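Local coordinates for protein lovastatin nonaketide synthase, polyketide synthase component (Aspergillus terreus, PDB 7CPX) that builds the dihydromonacolin L backbone of lovastatin from malonyl-CoA, with a methyl group from S-adenosyl-L-methionine and reduction by NADPH, as an iterative homodimeric polyketide synthase working with lovC, at residues A[2330-2335]-A[2400-2405]. The protein carries 2 engineered substitutions. Numbering follows the deposited sequence.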
loop_
_atom_site.group_PDB
_atom_site.type_symbol
_atom_site.label_atom_id
_atom_site.label_comp_id
_atom_site.label_asym_id
_atom_site.label_seq_id
_atom_site.Cartn_x
_atom_site.Cartn_y
_atom_site.Cartn_z
ATOM N N THR A 2330 -15.985 61.759 -6.321
ATOM C CA THR A 2330 -16.833 61.053 -7.266
ATOM C C THR A 2330 -16.120 59.803 -7.751
ATOM O O THR A 2330 -14.888 59.755 -7.816
ATOM C CB THR A 2330 -17.203 61.926 -8.468
ATOM O OG1 THR A 2330 -16.013 62.475 -9.049
ATOM C CG2 THR A 2330 -18.124 63.047 -8.045
ATOM N N ILE A 2331 -16.910 58.792 -8.090
ATOM C CA ILE A 2331 -16.413 57.539 -8.638
ATOM C C ILE A 2331 -17.077 57.355 -9.991
ATOM O O ILE A 2331 -18.302 57.199 -10.073
ATOM C CB ILE A 2331 -16.695 56.352 -7.708
ATOM C CG1 ILE A 2331 -18.173 56.311 -7.303
ATOM C CG2 ILE A 2331 -15.838 56.453 -6.473
ATOM C CD1 ILE A 2331 -18.504 55.218 -6.315
ATOM N N ASP A 2332 -16.281 57.389 -11.058
ATOM C CA ASP A 2332 -16.804 57.216 -12.410
ATOM C C ASP A 2332 -16.843 55.720 -12.695
ATOM O O ASP A 2332 -15.923 55.128 -13.264
ATOM C CB ASP A 2332 -15.953 57.975 -13.416
ATOM C CG ASP A 2332 -15.641 59.386 -12.959
ATOM O OD1 ASP A 2332 -14.716 59.555 -12.137
ATOM O OD2 ASP A 2332 -16.327 60.325 -13.413
ATOM N N ILE A 2333 -17.937 55.104 -12.278
ATOM C CA ILE A 2333 -18.063 53.653 -12.304
ATOM C C ILE A 2333 -18.341 53.184 -13.723
ATOM O O ILE A 2333 -19.029 53.850 -14.505
ATOM C CB ILE A 2333 -19.175 53.194 -11.342
ATOM C CG1 ILE A 2333 -18.941 53.747 -9.935
ATOM C CG2 ILE A 2333 -19.227 51.682 -11.293
ATOM C CD1 ILE A 2333 -20.200 53.833 -9.114
ATOM N N GLY A 2334 -17.798 52.018 -14.059
ATOM C CA GLY A 2334 -18.121 51.367 -15.309
ATOM C C GLY A 2334 -19.405 50.577 -15.193
ATOM O O GLY A 2334 -20.340 50.998 -14.506
ATOM N N ALA A 2335 -19.461 49.420 -15.844
ATOM C CA ALA A 2335 -20.640 48.566 -15.809
ATOM C C ALA A 2335 -20.526 47.633 -14.609
ATOM O O ALA A 2335 -19.659 46.754 -14.577
ATOM C CB ALA A 2335 -20.775 47.779 -17.109
ATOM N N GLU A 2400 -11.807 62.636 -8.358
ATOM C CA GLU A 2400 -12.566 61.849 -9.326
ATOM C C GLU A 2400 -11.796 60.567 -9.604
ATOM O O GLU A 2400 -10.769 60.579 -10.286
ATOM C CB GLU A 2400 -12.803 62.639 -10.607
ATOM C CG GLU A 2400 -13.473 63.983 -10.397
ATOM C CD GLU A 2400 -13.976 64.587 -11.694
ATOM O OE1 GLU A 2400 -13.974 63.877 -12.722
ATOM O OE2 GLU A 2400 -14.375 65.769 -11.688
ATOM N N LEU A 2401 -12.294 59.455 -9.075
ATOM C CA LEU A 2401 -11.703 58.147 -9.331
ATOM C C LEU A 2401 -12.311 57.604 -10.613
ATOM O O LEU A 2401 -13.423 57.067 -10.612
ATOM C CB LEU A 2401 -11.939 57.206 -8.157
ATOM C CG LEU A 2401 -11.114 57.486 -6.900
ATOM C CD1 LEU A 2401 -11.510 58.808 -6.264
ATOM C CD2 LEU A 2401 -11.267 56.355 -5.906
ATOM N N THR A 2402 -11.598 57.778 -11.721
ATOM C CA THR A 2402 -12.048 57.234 -12.993
ATOM C C THR A 2402 -11.921 55.718 -12.972
ATOM O O THR A 2402 -10.882 55.178 -12.580
ATOM C CB THR A 2402 -11.232 57.825 -14.140
ATOM O OG1 THR A 2402 -11.341 59.253 -14.118
ATOM C CG2 THR A 2402 -11.729 57.306 -15.478
ATOM N N THR A 2403 -12.978 55.032 -13.393
ATOM C CA THR A 2403 -13.024 53.584 -13.288
ATOM C C THR A 2403 -13.884 53.022 -14.408
ATOM O O THR A 2403 -14.728 53.717 -14.980
ATOM C CB THR A 2403 -13.569 53.150 -11.922
ATOM O OG1 THR A 2403 -12.869 53.847 -10.883
ATOM C CG2 THR A 2403 -13.393 51.662 -11.724
ATOM N N GLY A 2404 -13.656 51.749 -14.721
ATOM C CA GLY A 2404 -14.476 51.044 -15.681
ATOM C C GLY A 2404 -14.008 51.118 -17.115
ATOM O O GLY A 2404 -14.744 50.680 -18.009
ATOM N N ILE A 2405 -12.826 51.664 -17.374
ATOM C CA ILE A 2405 -12.264 51.715 -18.721
ATOM C C ILE A 2405 -11.301 50.541 -18.869
ATOM O O ILE A 2405 -10.292 50.491 -18.147
ATOM C CB ILE A 2405 -11.550 53.045 -18.986
ATOM C CG1 ILE A 2405 -12.530 54.201 -18.794
ATOM C CG2 ILE A 2405 -10.986 53.060 -20.397
ATOM C CD1 ILE A 2405 -11.896 55.554 -18.902
#
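Leu2401 N donates to Thr2330 O at 2.9 Å. The carbonyl of the same residue faces the same strand, and Leu2401 O accepts Asp2332 N at 2.9 Å. One residue bonding to the two neighbours of its partner Ile2331 is the signature of parallel pairing, and the strand axes agree, diverging by only 16°. Just past the end of strand 2400-2402, a weak bond from Thr2403 N to Asp2332 O is bent to 124°; the crowding of Asp2332 O against Thr2403 O makes the local geometry doubtful.

On one face Thr2330 and Glu2400 run alongside each other in the same direction. With chi1 at 52°, Thr2330 OG1 sits between its own backbone N and carbonyl carbon, in van der Waals proximity to Glu2400 CG (3.2 Å). Asp2332 shares this face, its OD2 4.3 Å from Glu2400 OE1, a proximity of like charges that could raise the proton affinity of either carboxylate. On the other face Ile2331 CG2 meets Leu2401 CB at 4.3 Å, a light apolar touch. Beyond the strands, Gly2334 and Gly2404 bring their CA atoms to 3.7 Å.

Within the Rossmann-type ketoreductase domain, 2400-2402 is the outermost strand of a seven-stranded parallel sheet. Ile2333 and Gly2334 belong to the NADP pocket. Strand 2288-2294 flanks 2329-2333 on its other edge, while helix 2363-2385 packs over Ile2331 and Leu2401 and helix 2296-2299 touches Asp2332 and Thr2402.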